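Local coordinates for protein galactonate dehydratase (Zobellia galactanivorans, PDB 5OLC) that is a member of the enolase superfamily, combining an N-terminal domain of the mandelate racemase and muconate lactonizing enzyme type with a TIM-barrel-like C-terminal domain, at residues M197-D202 and F222-F227; P139-L144 and Q166-T171. One frame throughout, in Å; residues are numbered along the deposited sequence.

Contact 1 of 2, residues M197-D202 and F222-F227; sequences MRLMID and FDISWF
Met-200 lays CG and SD over one face of the Trp-226 six-membered ring, a Met-aromatic contact between neighbouring parallel strands. Its CG stands 3.7 Å from the centroid of that ring, and SD follows over the same face at 4.4 Å. A chi2 of 84° turns SD back over the ring, and a chi3 of 75° brings CE down at the far end of the indole, 3.7 Å from Trp-226 CH2. One residue on, the other side of the strand repeats the scheme: Ile-201 CD1 lies over the centre of the Phe-227 ring, 3.6 Å from Phe-227 CD1. Leu-199 and Ile-224 lie side by side, packing on Ile-189 and Ile-186 of helix 179-193 respectively, and Ile-201 CG1 also meets Ile-224 CG2 crosswise.

Two backbone bonds link the segments, Ser-225 N to Leu-199 O at 2.9 Å and Ile-201 N to Trp-226 O at 3.1 Å; Ile-201 and Phe-227 pair in parallel register. Between these bonds the chain turns a corner at Ser-225, whose OG rests against the aliphatic part of Arg-198, 3.4 Å from Arg-198 CB, while the guanidinium reaches past it to a salt bridge with Glu-138. Trp-226 in turn stands edge-to-face with Tyr-140. The chemistry implies cohesion by dispersion and CH-pi attraction on both faces, to which the two main-chain bonds add direction.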
loop_
_atom_site.group_PDB
_atom_site.type_symbol
_atom_site.label_atom_id
_atom_site.label_comp_id
_atom_site.label_asym_id
_atom_site.label_seq_id
_atom_site.Cartn_x
_atom_site.Cartn_y
_atom_site.Cartn_z
ATOM N N MET A 197 21.467 -31.272 20.589
ATOM C CA MET A 197 20.757 -31.692 19.378
ATOM C C MET A 197 19.616 -30.731 19.033
ATOM O O MET A 197 18.859 -30.341 19.930
ATOM C CB MET A 197 20.238 -33.132 19.532
ATOM C CG MET A 197 19.952 -33.806 18.219
ATOM S SD MET A 197 19.010 -35.329 18.444
ATOM C CE MET A 197 18.882 -35.867 16.777
ATOM N N ARG A 198 19.491 -30.357 17.734
ATOM C CA ARG A 198 18.418 -29.477 17.240
ATOM C C ARG A 198 17.087 -30.237 17.191
ATOM O O ARG A 198 17.068 -31.440 16.923
ATOM C CB ARG A 198 18.737 -28.922 15.845
ATOM C CG ARG A 198 19.803 -27.844 15.805
ATOM C CD ARG A 198 19.961 -27.215 14.416
ATOM N NE ARG A 198 20.113 -28.176 13.314
ATOM C CZ ARG A 198 21.254 -28.765 12.974
ATOM N NH1 ARG A 198 22.363 -28.534 13.668
ATOM N NH2 ARG A 198 21.289 -29.621 11.957
ATOM N N LEU A 199 15.982 -29.533 17.430
ATOM C CA LEU A 199 14.652 -30.127 17.446
ATOM C C LEU A 199 13.633 -29.199 16.762
ATOM O O LEU A 199 13.589 -28.007 17.071
ATOM C CB LEU A 199 14.267 -30.438 18.913
ATOM C CG LEU A 199 12.875 -30.986 19.211
ATOM C CD1 LEU A 199 12.741 -32.440 18.779
ATOM C CD2 LEU A 199 12.581 -30.876 20.680
ATOM N N MET A 200 12.827 -29.750 15.830
ATOM C CA MET A 200 11.797 -29.009 15.081
ATOM C C MET A 200 10.414 -29.637 15.289
ATOM O O MET A 200 10.322 -30.853 15.438
ATOM C CB MET A 200 12.117 -28.961 13.574
ATOM C CG MET A 200 13.430 -28.290 13.232
ATOM S SD MET A 200 14.877 -29.376 13.343
ATOM C CE MET A 200 14.681 -30.303 11.918
ATOM N N ILE A 201 9.348 -28.813 15.268
ATOM C CA ILE A 201 7.962 -29.262 15.444
ATOM C C ILE A 201 7.147 -29.109 14.137
ATOM O O ILE A 201 7.304 -28.115 13.425
ATOM C CB ILE A 201 7.271 -28.608 16.678
ATOM C CG1 ILE A 201 7.279 -27.066 16.609
ATOM C CG2 ILE A 201 7.929 -29.095 17.967
ATOM C CD1 ILE A 201 6.198 -26.358 17.409
ATOM N N ASP A 202 6.310 -30.117 13.815
ATOM C CA ASP A 202 5.479 -30.139 12.613
ATOM C C ASP A 202 4.010 -30.379 12.965
ATOM O O ASP A 202 3.646 -31.470 13.408
ATOM C CB ASP A 202 5.998 -31.191 11.617
ATOM C CG ASP A 202 5.234 -31.308 10.300
ATOM O OD1 ASP A 202 4.476 -30.361 9.953
ATOM O OD2 ASP A 202 5.411 -32.335 9.603
ATOM N N PHE A 222 12.077 -24.532 24.913
ATOM C CA PHE A 222 12.684 -25.811 24.541
ATOM C C PHE A 222 13.598 -25.723 23.302
ATOM O O PHE A 222 13.954 -26.768 22.741
ATOM C CB PHE A 222 11.596 -26.893 24.373
ATOM C CG PHE A 222 10.649 -26.990 25.548
ATOM C CD1 PHE A 222 11.067 -27.540 26.756
ATOM C CD2 PHE A 222 9.350 -26.505 25.459
ATOM C CE1 PHE A 222 10.198 -27.605 27.853
ATOM C CE2 PHE A 222 8.480 -26.579 26.555
ATOM C CZ PHE A 222 8.908 -27.134 27.741
ATOM N N ASP A 223 14.012 -24.484 22.914
ATOM C CA ASP A 223 14.880 -24.181 21.762
ATOM C C ASP A 223 14.440 -24.931 20.494
ATOM O O ASP A 223 15.043 -25.945 20.108
ATOM C CB ASP A 223 16.373 -24.407 22.093
ATOM C CG ASP A 223 17.341 -24.177 20.933
ATOM O OD1 ASP A 223 17.534 -23.006 20.545
ATOM O OD2 ASP A 223 17.908 -25.175 20.419
ATOM N N ILE A 224 13.355 -24.449 19.875
ATOM C CA ILE A 224 12.841 -25.077 18.659
ATOM C C ILE A 224 13.467 -24.420 17.440
ATOM O O ILE A 224 13.380 -23.197 17.288
ATOM C CB ILE A 224 11.289 -25.161 18.610
ATOM C CG1 ILE A 224 10.707 -25.828 19.889
ATOM C CG2 ILE A 224 10.795 -25.844 17.327
ATOM C CD1 ILE A 224 11.334 -27.213 20.345
ATOM N N SER A 225 14.133 -25.238 16.600
ATOM C CA SER A 225 14.810 -24.784 15.387
ATOM C C SER A 225 13.843 -24.210 14.348
ATOM O O SER A 225 14.189 -23.228 13.698
ATOM C CB SER A 225 15.699 -25.876 14.813
ATOM O OG SER A 225 16.729 -26.164 15.746
ATOM N N TRP A 226 12.624 -24.784 14.226
ATOM C CA TRP A 226 11.572 -24.256 13.356
ATOM C C TRP A 226 10.208 -24.933 13.580
ATOM O O TRP A 226 10.140 -26.052 14.091
ATOM C CB TRP A 226 11.951 -24.220 11.845
ATOM C CG TRP A 226 11.855 -25.511 11.094
ATOM C CD1 TRP A 226 10.720 -26.191 10.771
ATOM C CD2 TRP A 226 12.930 -26.190 10.435
ATOM N NE1 TRP A 226 11.030 -27.298 10.021
ATOM C CE2 TRP A 226 12.383 -27.329 9.808
ATOM C CE3 TRP A 226 14.319 -25.990 10.375
ATOM C CZ2 TRP A 226 13.173 -28.252 9.112
ATOM C CZ3 TRP A 226 15.099 -26.897 9.675
ATOM C CH2 TRP A 226 14.525 -28.006 9.042
ATOM N N PHE A 227 9.129 -24.234 13.169
ATOM C CA PHE A 227 7.759 -24.709 13.225
ATOM C C PHE A 227 7.268 -24.906 11.786
ATOM O O PHE A 227 7.078 -23.939 11.041
ATOM C CB PHE A 227 6.868 -23.744 14.037
ATOM C CG PHE A 227 5.488 -24.232 14.448
ATOM C CD1 PHE A 227 5.043 -25.504 14.096
ATOM C CD2 PHE A 227 4.631 -23.409 15.174
ATOM C CE1 PHE A 227 3.775 -25.942 14.462
ATOM C CE2 PHE A 227 3.359 -23.854 15.550
ATOM C CZ PHE A 227 2.939 -25.113 15.184
#

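Contact 2 of 2, residues P139-L144 and Q166-T171; sequences PYATGL and QGFKAT
With a chi1 of -175°, Thr-171 places OG1 anti to its own backbone N, and from there the hydroxyl donates a hydrogen bond to Ala-141 O at 2.8 Å. Phe-168 CG is anti to the carbonyl carbon (chi1 -70°), on a side chain that sets out toward strand 136-142. Ala-141 CB sits over the centre of its ring, 4.0 Å from the centroid, in a CH-pi contact. Pro-139 O meets the same ring differently, at the edge and in its plane, 3.6 Å from Phe-168 CD1.

The backbones run parallel, and Ala-141 N closes a nearly straight bond to Ala-170 O (3.2 Å, 165° at the hydrogen). On the side away from Phe-168, Tyr-140 CB touches Ala-170 CB at 3.8 Å, whereas the phenol ring leads away toward Trp-226. Just before strand 170-174 begins, a water bridges the chains: it donates to Pro-139 O at 2.7 Å and accepts from Lys-169 N, so both polar atoms are satisfied although the chains have separated. Lys-169 turns back within its own loop, NZ donating to Gly-167 O at 2.8 Å and also to Asn-358 O. Gly-167, at positive phi, ends helix 154-165 in a Schellman motif. Parallel strands 136-142 and 170-174, with helix 154-165 between them in the chain, are consistent with a beta-alpha-beta unit, as in the modified TIM barrel of the enolase superfamily.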
loop_
_atom_site.group_PDB
_atom_site.type_symbol
_atom_site.label_atom_id
_atom_site.label_comp_id
_atom_site.label_asym_id
_atom_site.label_seq_id
_atom_site.Cartn_x
_atom_site.Cartn_y
_atom_site.Cartn_z
ATOM N N PRO A 139 21.400 -34.419 7.341
ATOM C CA PRO A 139 19.926 -34.441 7.375
ATOM C C PRO A 139 19.317 -34.608 8.761
ATOM O O PRO A 139 20.025 -34.956 9.712
ATOM C CB PRO A 139 19.570 -35.596 6.435
ATOM C CG PRO A 139 20.723 -36.512 6.521
ATOM C CD PRO A 139 21.947 -35.670 6.780
ATOM N N TYR A 140 18.005 -34.338 8.874
ATOM C CA TYR A 140 17.275 -34.504 10.125
ATOM C C TYR A 140 16.398 -35.754 10.085
ATOM O O TYR A 140 15.945 -36.172 9.005
ATOM C CB TYR A 140 16.489 -33.245 10.529
ATOM C CG TYR A 140 15.452 -32.770 9.530
ATOM C CD1 TYR A 140 15.787 -31.871 8.520
ATOM C CD2 TYR A 140 14.112 -33.125 9.663
ATOM C CE1 TYR A 140 14.829 -31.400 7.619
ATOM C CE2 TYR A 140 13.144 -32.655 8.771
ATOM C CZ TYR A 140 13.507 -31.795 7.748
ATOM O OH TYR A 140 12.567 -31.321 6.863
ATOM N N ALA A 141 16.203 -36.372 11.261
ATOM C CA ALA A 141 15.410 -37.580 11.411
ATOM C C ALA A 141 13.952 -37.226 11.741
ATOM O O ALA A 141 13.715 -36.535 12.732
ATOM C CB ALA A 141 16.009 -38.449 12.507
ATOM N N THR A 142 12.982 -37.695 10.916
ATOM C CA THR A 142 11.551 -37.459 11.150
ATOM C C THR A 142 10.924 -38.666 11.886
ATOM O O THR A 142 11.081 -39.806 11.432
ATOM C CB THR A 142 10.811 -37.072 9.855
ATOM O OG1 THR A 142 10.881 -38.140 8.916
ATOM C CG2 THR A 142 11.330 -35.798 9.234
ATOM N N GLY A 143 10.246 -38.398 13.013
ATOM C CA GLY A 143 9.629 -39.428 13.850
ATOM C C GLY A 143 8.305 -39.082 14.511
ATOM O O GLY A 143 8.271 -38.658 15.675
ATOM N N LEU A 144 7.196 -39.334 13.774
ATOM C CA LEU A 144 5.794 -39.101 14.177
ATOM C C LEU A 144 5.233 -40.175 15.119
ATOM O O LEU A 144 5.755 -41.294 15.146
ATOM C CB LEU A 144 4.838 -38.902 12.945
ATOM C CG LEU A 144 4.948 -39.715 11.613
ATOM C CD1 LEU A 144 6.043 -39.208 10.704
ATOM C CD2 LEU A 144 4.976 -41.220 11.812
ATOM N N GLN A 166 22.469 -42.657 16.735
ATOM C CA GLN A 166 22.754 -42.896 15.314
ATOM C C GLN A 166 23.593 -41.777 14.659
ATOM O O GLN A 166 23.916 -41.868 13.467
ATOM C CB GLN A 166 21.456 -43.156 14.529
ATOM C CG GLN A 166 20.940 -44.573 14.682
ATOM C CD GLN A 166 19.865 -44.897 13.683
ATOM O OE1 GLN A 166 18.670 -44.810 13.970
ATOM N NE2 GLN A 166 20.265 -45.324 12.495
ATOM N N GLY A 167 23.933 -40.747 15.442
ATOM C CA GLY A 167 24.758 -39.622 15.009
ATOM C C GLY A 167 24.039 -38.346 14.597
ATOM O O GLY A 167 24.687 -37.301 14.487
ATOM N N PHE A 168 22.704 -38.413 14.349
ATOM C CA PHE A 168 21.879 -37.281 13.913
ATOM C C PHE A 168 22.066 -36.028 14.751
ATOM O O PHE A 168 22.156 -36.108 15.976
ATOM C CB PHE A 168 20.399 -37.659 13.827
ATOM C CG PHE A 168 20.068 -38.599 12.697
ATOM C CD1 PHE A 168 19.765 -38.113 11.427
ATOM C CD2 PHE A 168 20.045 -39.969 12.900
ATOM C CE1 PHE A 168 19.459 -38.986 10.375
ATOM C CE2 PHE A 168 19.732 -40.841 11.853
ATOM C CZ PHE A 168 19.440 -40.344 10.597
ATOM N N LYS A 169 22.174 -34.877 14.069
ATOM C CA LYS A 169 22.407 -33.560 14.668
ATOM C C LYS A 169 21.098 -32.804 14.924
ATOM O O LYS A 169 21.078 -31.829 15.686
ATOM C CB LYS A 169 23.355 -32.722 13.776
ATOM C CG LYS A 169 24.618 -33.448 13.267
ATOM C CD LYS A 169 25.721 -33.627 14.329
ATOM C CE LYS A 169 26.977 -34.268 13.779
ATOM N NZ LYS A 169 26.849 -35.744 13.602
ATOM N N ALA A 170 20.006 -33.267 14.290
ATOM C CA ALA A 170 18.671 -32.680 14.385
ATOM C C ALA A 170 17.570 -33.717 14.205
ATOM O O ALA A 170 17.769 -34.713 13.501
ATOM C CB ALA A 170 18.517 -31.594 13.333
ATOM N N THR A 171 16.396 -33.467 14.817
ATOM C CA THR A 171 15.238 -34.355 14.697
ATOM C C THR A 171 13.922 -33.570 14.618
ATOM O O THR A 171 13.734 -32.607 15.363
ATOM C CB THR A 171 15.231 -35.457 15.784
ATOM O OG1 THR A 171 14.150 -36.359 15.542
ATOM C CG2 THR A 171 15.170 -34.910 17.214
HETATM O O HOH W 1 22.317 -34.675 11.172
#

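How the contacts relate
Both contacts are buried and join parallel neighbours in one sheet, their centres about 11 Å apart. Contact 2 comes first along the chain and pairs strand 136-142 with 170-174; contact 1 pairs the next two, 198-202 and 224-228. The join between them is again backbone pairing: Arg-198 N lies 3.0 Å from Lys-169 O, a probable hydrogen bond, and Met-197 packs on Phe-168. Their chemistry diverges with place. Contact 1 buries 536 Å², relies on flexible and branched apolar side chains over rings, and has an exposed margin at Asp-223. Contact 2 buries 291 Å² at the beginning of strand 170-174, where every touching residue is buried, and draws more on polar links.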